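Long-range contact in lipoteichoic acid primase (Listeria monocytogenes, PDB 4UOP), which belongs to the sulfatase-like family of metal-dependent enzymes and carries a magnesium ion in its extracellular catalytic domain: residues N48-L60 against P343-D355. Residues are numbered along the deposited sequence; the frame is centred on the assembly and turned at random.
Sequences NPDYFGAAKGKNL and PTVMNLLGIKTGD
The backbone oxygen of N347 takes two N-H groups: G53 N comes in from 48-60 at 2.9 Å, and G350 N folds back from its own helix end. F52 CA adds a CA-H...O contact to the same oxygen. One residue on, L348 O receives A55 N at 2.8 Å; amides of the turns in 48-60 thus add to the bonding of the carbonyls at the helix end. The side chain of N347, its CG anti to the backbone N (chi1 176°), sends ND2 to D50 O at 3.0 Å, in the carbonyl plane and almost straight (165°). This bond helps set the amide's rotation, which leaves OD1 at the edge of the F52 ring, 3.3 Å from CD1, and against P49 CB. G350 CA lies over one face of that ring, 3.9 Å from its centroid, as a CH-pi contact, while the K352 ammonium makes an off-centre cation-pi contact. G350 also meets G53 closely, CA to CA 3.5 Å. K56 NZ reaches G350 O through a weak bond and a bridging water; a second water joins G57 N to L349 O. Deeper in, L60 and V345 meet tip to tip, CD2 to CG1 3.7 Å, beside V278 and V280 of strand 277-283. Helix 341-348 ends in a Schellman motif, G350 at positive phi and I351 N bonded back to M346 O; against it dock the type II turns that lead into strand 59-65 of the sulfatase-like domain's central sheet.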
ATOM      1  N   ASN B  48      -7.166  36.022  14.065  1.00 29.77           N
ATOM      2  CA  ASN B  48      -6.663  36.381  15.381  1.00 30.89           C
ATOM      3  C   ASN B  48      -6.977  35.198  16.313  1.00 29.20           C
ATOM      4  O   ASN B  48      -7.973  35.216  17.037  1.00 29.78           O
ATOM      5  CB  ASN B  48      -7.325  37.668  15.883  1.00 34.36           C
ATOM      6  CG  ASN B  48      -6.759  38.139  17.215  1.00 38.60           C
ATOM      7  OD1 ASN B  48      -5.631  37.797  17.582  1.00 41.33           O
ATOM      8  ND2 ASN B  48      -7.543  38.936  17.949  1.00 38.64           N
ATOM      9  N   PRO B  49      -6.145  34.144  16.258  1.00 26.65           N
ATOM     10  CA  PRO B  49      -6.504  32.881  16.910  1.00 25.57           C
ATOM     11  C   PRO B  49      -6.635  32.926  18.422  1.00 25.33           C
ATOM     12  O   PRO B  49      -5.848  33.585  19.108  1.00 26.70           O
ATOM     13  CB  PRO B  49      -5.367  31.937  16.507  1.00 25.58           C
ATOM     14  CG  PRO B  49      -4.235  32.822  16.143  1.00 26.18           C
ATOM     15  CD  PRO B  49      -4.883  34.022  15.513  1.00 26.26           C
ATOM     16  N   ASP B  50      -7.613  32.193  18.924  1.00 24.51           N
ATOM     17  CA  ASP B  50      -7.740  31.957  20.350  1.00 26.02           C
ATOM     18  C   ASP B  50      -6.628  31.013  20.813  1.00 24.69           C
ATOM     19  O   ASP B  50      -6.091  30.248  20.020  1.00 23.00           O
ATOM     20  CB  ASP B  50      -9.093  31.340  20.655  1.00 27.50           C
ATOM     21  CG  ASP B  50     -10.243  32.262  20.280  1.00 30.26           C
ATOM     22  OD1 ASP B  50     -10.135  33.474  20.547  1.00 31.68           O
ATOM     23  OD2 ASP B  50     -11.229  31.773  19.707  1.00 31.67           O
ATOM     24  N   TYR B  51      -6.286  31.128  22.090  1.00 24.58           N
ATOM     25  CA  TYR B  51      -5.267  30.293  22.754  1.00 25.61           C
ATOM     26  C   TYR B  51      -3.847  30.481  22.215  1.00 24.14           C
ATOM     27  O   TYR B  51      -2.970  29.681  22.523  1.00 24.04           O
ATOM     28  CB  TYR B  51      -5.650  28.799  22.694  1.00 26.41           C
ATOM     29  CG  TYR B  51      -7.099  28.488  22.970  1.00 26.82           C
ATOM     30  CD1 TYR B  51      -7.610  28.520  24.265  1.00 29.65           C
ATOM     31  CD2 TYR B  51      -7.955  28.138  21.941  1.00 27.04           C
ATOM     32  CE1 TYR B  51      -8.946  28.234  24.515  1.00 31.40           C
ATOM     33  CE2 TYR B  51      -9.285  27.841  22.179  1.00 28.02           C
ATOM     34  CZ  TYR B  51      -9.774  27.895  23.467  1.00 30.29           C
ATOM     35  OH  TYR B  51     -11.090  27.602  23.695  1.00 32.69           O
ATOM     36  N   PHE B  52      -3.604  31.523  21.420  1.00 23.51           N
ATOM     37  CA  PHE B  52      -2.288  31.730  20.857  1.00 23.95           C
ATOM     38  C   PHE B  52      -1.293  32.045  21.968  1.00 25.37           C
ATOM     39  O   PHE B  52      -1.474  33.002  22.721  1.00 24.86           O
ATOM     40  CB  PHE B  52      -2.292  32.847  19.804  1.00 24.23           C
ATOM     41  CG  PHE B  52      -0.950  33.076  19.193  1.00 25.26           C
ATOM     42  CD1 PHE B  52      -0.437  32.179  18.268  1.00 24.44           C
ATOM     43  CD2 PHE B  52      -0.165  34.162  19.580  1.00 25.80           C
ATOM     44  CE1 PHE B  52       0.818  32.359  17.728  1.00 25.36           C
ATOM     45  CE2 PHE B  52       1.091  34.351  19.030  1.00 26.06           C
ATOM     46  CZ  PHE B  52       1.584  33.447  18.106  1.00 27.09           C
ATOM     47  N   GLY B  53      -0.281  31.198  22.117  1.00 23.80           N
ATOM     48  CA  GLY B  53       0.699  31.386  23.177  1.00 23.95           C
ATOM     49  C   GLY B  53       0.149  31.177  24.574  1.00 23.19           C
ATOM     50  O   GLY B  53       0.754  31.613  25.541  1.00 23.75           O
ATOM     51  N   ALA B  54      -0.976  30.481  24.703  1.00 23.94           N
ATOM     52  CA  ALA B  54      -1.496  30.120  26.027  1.00 25.01           C
ATOM     53  C   ALA B  54      -0.478  29.267  26.789  1.00 24.81           C
ATOM     54  O   ALA B  54      -0.460  29.261  28.027  1.00 24.07           O
ATOM     55  CB  ALA B  54      -2.798  29.369  25.912  1.00 25.64           C
ATOM     56  N   ALA B  55       0.374  28.567  26.043  1.00 23.48           N
ATOM     57  CA  ALA B  55       1.464  27.795  26.635  1.00 24.89           C
ATOM     58  C   ALA B  55       2.810  28.257  26.080  1.00 24.00           C
ATOM     59  O   ALA B  55       3.717  27.451  25.869  1.00 23.86           O
ATOM     60  CB  ALA B  55       1.248  26.310  26.366  1.00 24.97           C
ATOM     61  N   LYS B  56       2.955  29.558  25.832  1.00 25.60           N
ATOM     62  CA  LYS B  56       4.230  30.109  25.367  1.00 26.35           C
ATOM     63  C   LYS B  56       5.322  29.696  26.370  1.00 24.92           C
ATOM     64  O   LYS B  56       5.141  29.844  27.576  1.00 24.05           O
ATOM     65  CB  LYS B  56       4.147  31.637  25.264  1.00 29.53           C
ATOM     66  CG  LYS B  56       5.430  32.336  24.839  1.00 32.65           C
ATOM     67  CD  LYS B  56       5.613  32.318  23.334  1.00 36.43           C
ATOM     68  CE  LYS B  56       6.930  32.954  22.920  1.00 39.96           C
ATOM     69  NZ  LYS B  56       7.171  32.810  21.452  1.00 43.59           N
ATOM     70  N   GLY B  57       6.423  29.144  25.862  1.00 23.03           N
ATOM     71  CA  GLY B  57       7.577  28.797  26.678  1.00 23.67           C
ATOM     72  C   GLY B  57       7.500  27.500  27.470  1.00 24.16           C
ATOM     73  O   GLY B  57       8.431  27.157  28.205  1.00 24.10           O
ATOM     74  N   LYS B  58       6.419  26.754  27.287  1.00 23.91           N
ATOM     75  CA  LYS B  58       6.247  25.498  27.999  1.00 24.28           C
ATOM     76  C   LYS B  58       6.868  24.357  27.202  1.00 21.51           C
ATOM     77  O   LYS B  58       7.060  24.463  25.991  1.00 19.69           O
ATOM     78  CB  LYS B  58       4.772  25.230  28.250  1.00 26.76           C
ATOM     79  CG  LYS B  58       4.038  26.339  28.990  1.00 29.56           C
ATOM     80  CD  LYS B  58       4.660  26.697  30.324  1.00 32.63           C
ATOM     81  CE  LYS B  58       3.831  27.771  31.013  1.00 34.82           C
ATOM     82  NZ  LYS B  58       4.541  28.338  32.190  1.00 38.44           N
ATOM     83  N   ASN B  59       7.176  23.265  27.896  1.00 20.10           N
ATOM     84  CA  ASN B  59       7.684  22.074  27.234  1.00 18.85           C
ATOM     85  C   ASN B  59       6.544  21.406  26.467  1.00 17.69           C
ATOM     86  O   ASN B  59       5.373  21.787  26.617  1.00 18.10           O
ATOM     87  CB  ASN B  59       8.279  21.102  28.241  1.00 18.70           C
ATOM     88  CG  ASN B  59       9.276  21.755  29.150  1.00 19.15           C
ATOM     89  OD1 ASN B  59      10.320  22.200  28.705  1.00 18.89           O
ATOM     90  ND2 ASN B  59       8.951  21.846  30.429  1.00 19.51           N
ATOM     91  N   LEU B  60       6.891  20.423  25.648  1.00 16.27           N
ATOM     92  CA  LEU B  60       5.917  19.643  24.872  1.00 15.39           C
ATOM     93  C   LEU B  60       6.250  18.156  25.020  1.00 14.81           C
ATOM     94  O   LEU B  60       7.358  17.718  24.701  1.00 14.58           O
ATOM     95  CB  LEU B  60       5.972  20.025  23.401  1.00 15.89           C
ATOM     96  CG  LEU B  60       5.092  19.251  22.417  1.00 15.47           C
ATOM     97  CD1 LEU B  60       3.635  19.385  22.778  1.00 15.64           C
ATOM     98  CD2 LEU B  60       5.361  19.759  21.007  1.00 15.82           C
ATOM     99  N   PRO B 343      -0.157  22.106  13.570  1.00 19.67           N
ATOM    100  CA  PRO B 343      -0.684  23.481  13.625  1.00 20.35           C
ATOM    101  C   PRO B 343      -1.438  23.802  14.925  1.00 20.09           C
ATOM    102  O   PRO B 343      -1.363  24.931  15.410  1.00 19.90           O
ATOM    103  CB  PRO B 343      -1.595  23.572  12.393  1.00 20.60           C
ATOM    104  CG  PRO B 343      -1.852  22.149  11.986  1.00 20.56           C
ATOM    105  CD  PRO B 343      -0.636  21.384  12.379  1.00 20.07           C
ATOM    106  N   THR B 344      -2.102  22.804  15.519  1.00 18.30           N
ATOM    107  CA  THR B 344      -2.823  23.006  16.760  1.00 18.91           C
ATOM    108  C   THR B 344      -1.830  23.321  17.896  1.00 19.42           C
ATOM    109  O   THR B 344      -2.028  24.252  18.688  1.00 18.77           O
ATOM    110  CB  THR B 344      -3.688  21.762  17.092  1.00 19.07           C
ATOM    111  OG1 THR B 344      -4.628  21.526  16.033  1.00 18.26           O
ATOM    112  CG2 THR B 344      -4.467  21.924  18.400  1.00 20.14           C
ATOM    113  N   VAL B 345      -0.759  22.533  17.976  1.00 17.73           N
ATOM    114  CA  VAL B 345       0.220  22.699  19.023  1.00 18.62           C
ATOM    115  C   VAL B 345       1.050  23.983  18.853  1.00 18.45           C
ATOM    116  O   VAL B 345       1.314  24.676  19.831  1.00 18.67           O
ATOM    117  CB  VAL B 345       1.132  21.458  19.115  1.00 18.61           C
ATOM    118  CG1 VAL B 345       2.315  21.718  20.052  1.00 19.82           C
ATOM    119  CG2 VAL B 345       0.311  20.282  19.611  1.00 19.32           C
ATOM    120  N   MET B 346       1.437  24.298  17.627  1.00 19.25           N
ATOM    121  CA  MET B 346       2.234  25.496  17.384  1.00 21.01           C
ATOM    122  C   MET B 346       1.459  26.738  17.842  1.00 20.88           C
ATOM    123  O   MET B 346       2.052  27.660  18.416  1.00 20.72           O
ATOM    124  CB  MET B 346       2.628  25.627  15.913  1.00 21.88           C
ATOM    125  CG  MET B 346       3.548  24.533  15.378  1.00 23.22           C
ATOM    126  SD  MET B 346       5.092  24.277  16.304  1.00 26.11           S
ATOM    127  CE  MET B 346       4.573  23.057  17.518  1.00 25.54           C
ATOM    128  N   ASN B 347       0.148  26.761  17.614  1.00 19.40           N
ATOM    129  CA  ASN B 347      -0.664  27.872  18.109  1.00 20.32           C
ATOM    130  C   ASN B 347      -0.609  28.002  19.640  1.00 20.30           C
ATOM    131  O   ASN B 347      -0.398  29.093  20.185  1.00 19.99           O
ATOM    132  CB  ASN B 347      -2.107  27.753  17.607  1.00 20.84           C
ATOM    133  CG  ASN B 347      -3.011  28.836  18.172  1.00 20.85           C
ATOM    134  OD1 ASN B 347      -2.890  30.013  17.804  1.00 23.37           O
ATOM    135  ND2 ASN B 347      -3.895  28.463  19.071  1.00 19.99           N
ATOM    136  N   LEU B 348      -0.792  26.890  20.352  1.00 19.66           N
ATOM    137  CA  LEU B 348      -0.722  26.923  21.806  1.00 20.35           C
ATOM    138  C   LEU B 348       0.642  27.408  22.317  1.00 21.29           C
ATOM    139  O   LEU B 348       0.723  28.142  23.320  1.00 22.41           O
ATOM    140  CB  LEU B 348      -1.033  25.533  22.392  1.00 20.83           C
ATOM    141  CG  LEU B 348      -2.468  25.066  22.212  1.00 21.72           C
ATOM    142  CD1 LEU B 348      -2.600  23.601  22.618  1.00 21.96           C
ATOM    143  CD2 LEU B 348      -3.412  25.914  23.047  1.00 22.30           C
ATOM    144  N   LEU B 349       1.707  26.987  21.639  1.00 19.81           N
ATOM    145  CA  LEU B 349       3.062  27.341  22.038  1.00 21.24           C
ATOM    146  C   LEU B 349       3.451  28.766  21.602  1.00 22.85           C
ATOM    147  O   LEU B 349       4.538  29.212  21.915  1.00 23.95           O
ATOM    148  CB  LEU B 349       4.056  26.327  21.477  1.00 20.72           C
ATOM    149  CG  LEU B 349       3.966  24.908  22.076  1.00 20.27           C
ATOM    150  CD1 LEU B 349       4.924  23.971  21.353  1.00 20.82           C
ATOM    151  CD2 LEU B 349       4.232  24.896  23.563  1.00 21.17           C
ATOM    152  N   GLY B 350       2.561  29.449  20.880  1.00 23.84           N
ATOM    153  CA  GLY B 350       2.804  30.824  20.431  1.00 23.90           C
ATOM    154  C   GLY B 350       3.858  30.925  19.360  1.00 25.71           C
ATOM    155  O   GLY B 350       4.627  31.880  19.334  1.00 27.36           O
ATOM    156  N   ILE B 351       3.943  29.911  18.505  1.00 24.83           N
ATOM    157  CA  ILE B 351       4.951  29.866  17.481  1.00 26.87           C
ATOM    158  C   ILE B 351       4.304  30.109  16.120  1.00 29.63           C
ATOM    159  O   ILE B 351       3.362  29.436  15.736  1.00 27.57           O
ATOM    160  CB  ILE B 351       5.715  28.531  17.522  1.00 27.73           C
ATOM    161  CG1 ILE B 351       6.577  28.486  18.790  1.00 29.66           C
ATOM    162  CG2 ILE B 351       6.568  28.351  16.272  1.00 27.52           C
ATOM    163  CD1 ILE B 351       7.199  27.143  19.094  1.00 31.11           C
ATOM    164  N   LYS B 352       4.819  31.101  15.401  1.00 32.43           N
ATOM    165  CA  LYS B 352       4.357  31.389  14.060  1.00 36.59           C
ATOM    166  C   LYS B 352       5.017  30.434  13.095  1.00 34.10           C
ATOM    167  O   LYS B 352       6.227  30.218  13.145  1.00 34.52           O
ATOM    168  CB  LYS B 352       4.675  32.832  13.655  1.00 41.07           C
ATOM    169  CG  LYS B 352       3.715  33.855  14.240  1.00 45.53           C
ATOM    170  CD  LYS B 352       2.298  33.684  13.704  1.00 48.02           C
ATOM    171  CE  LYS B 352       1.504  34.986  13.739  1.00 53.59           C
ATOM    172  NZ  LYS B 352       0.889  35.256  15.071  1.00 55.86           N
ATOM    173  N   THR B 353       4.214  29.874  12.209  1.00 33.69           N
ATOM    174  CA  THR B 353       4.694  28.893  11.241  1.00 33.32           C
ATOM    175  C   THR B 353       5.146  29.523   9.919  1.00 33.09           C
ATOM    176  O   THR B 353       5.789  28.867   9.101  1.00 30.26           O
ATOM    177  CB  THR B 353       3.603  27.855  10.976  1.00 34.04           C
ATOM    178  OG1 THR B 353       2.428  28.515  10.497  1.00 35.11           O
ATOM    179  CG2 THR B 353       3.269  27.105  12.284  1.00 34.60           C
ATOM    180  N   GLY B 354       4.797  30.790   9.711  1.00 34.91           N
ATOM    181  CA  GLY B 354       5.260  31.547   8.549  1.00 34.83           C
ATOM    182  C   GLY B 354       4.945  30.923   7.203  1.00 34.40           C
ATOM    183  O   GLY B 354       3.785  30.688   6.878  1.00 35.51           O
ATOM    184  N   ASP B 355       5.990  30.649   6.422  1.00 34.21           N
ATOM    185  CA  ASP B 355       5.832  30.125   5.064  1.00 35.65           C
ATOM    186  C   ASP B 355       5.832  28.601   5.035  1.00 34.11           C
ATOM    187  O   ASP B 355       5.796  27.999   3.960  1.00 33.39           O
ATOM    188  CB  ASP B 355       6.955  30.617   4.142  1.00 38.65           C
ATOM    189  CG  ASP B 355       6.997  32.132   4.010  1.00 43.30           C
ATOM    190  OD1 ASP B 355       5.929  32.781   4.106  1.00 44.99           O
ATOM    191  OD2 ASP B 355       8.111  32.670   3.798  1.00 48.23           O
TER
HETATM  192  O   HOH W   1       4.518  34.323  20.456  1.00 36.43           O
HETATM  193  O   HOH W   2       6.889  28.229  23.244  1.00 29.88           O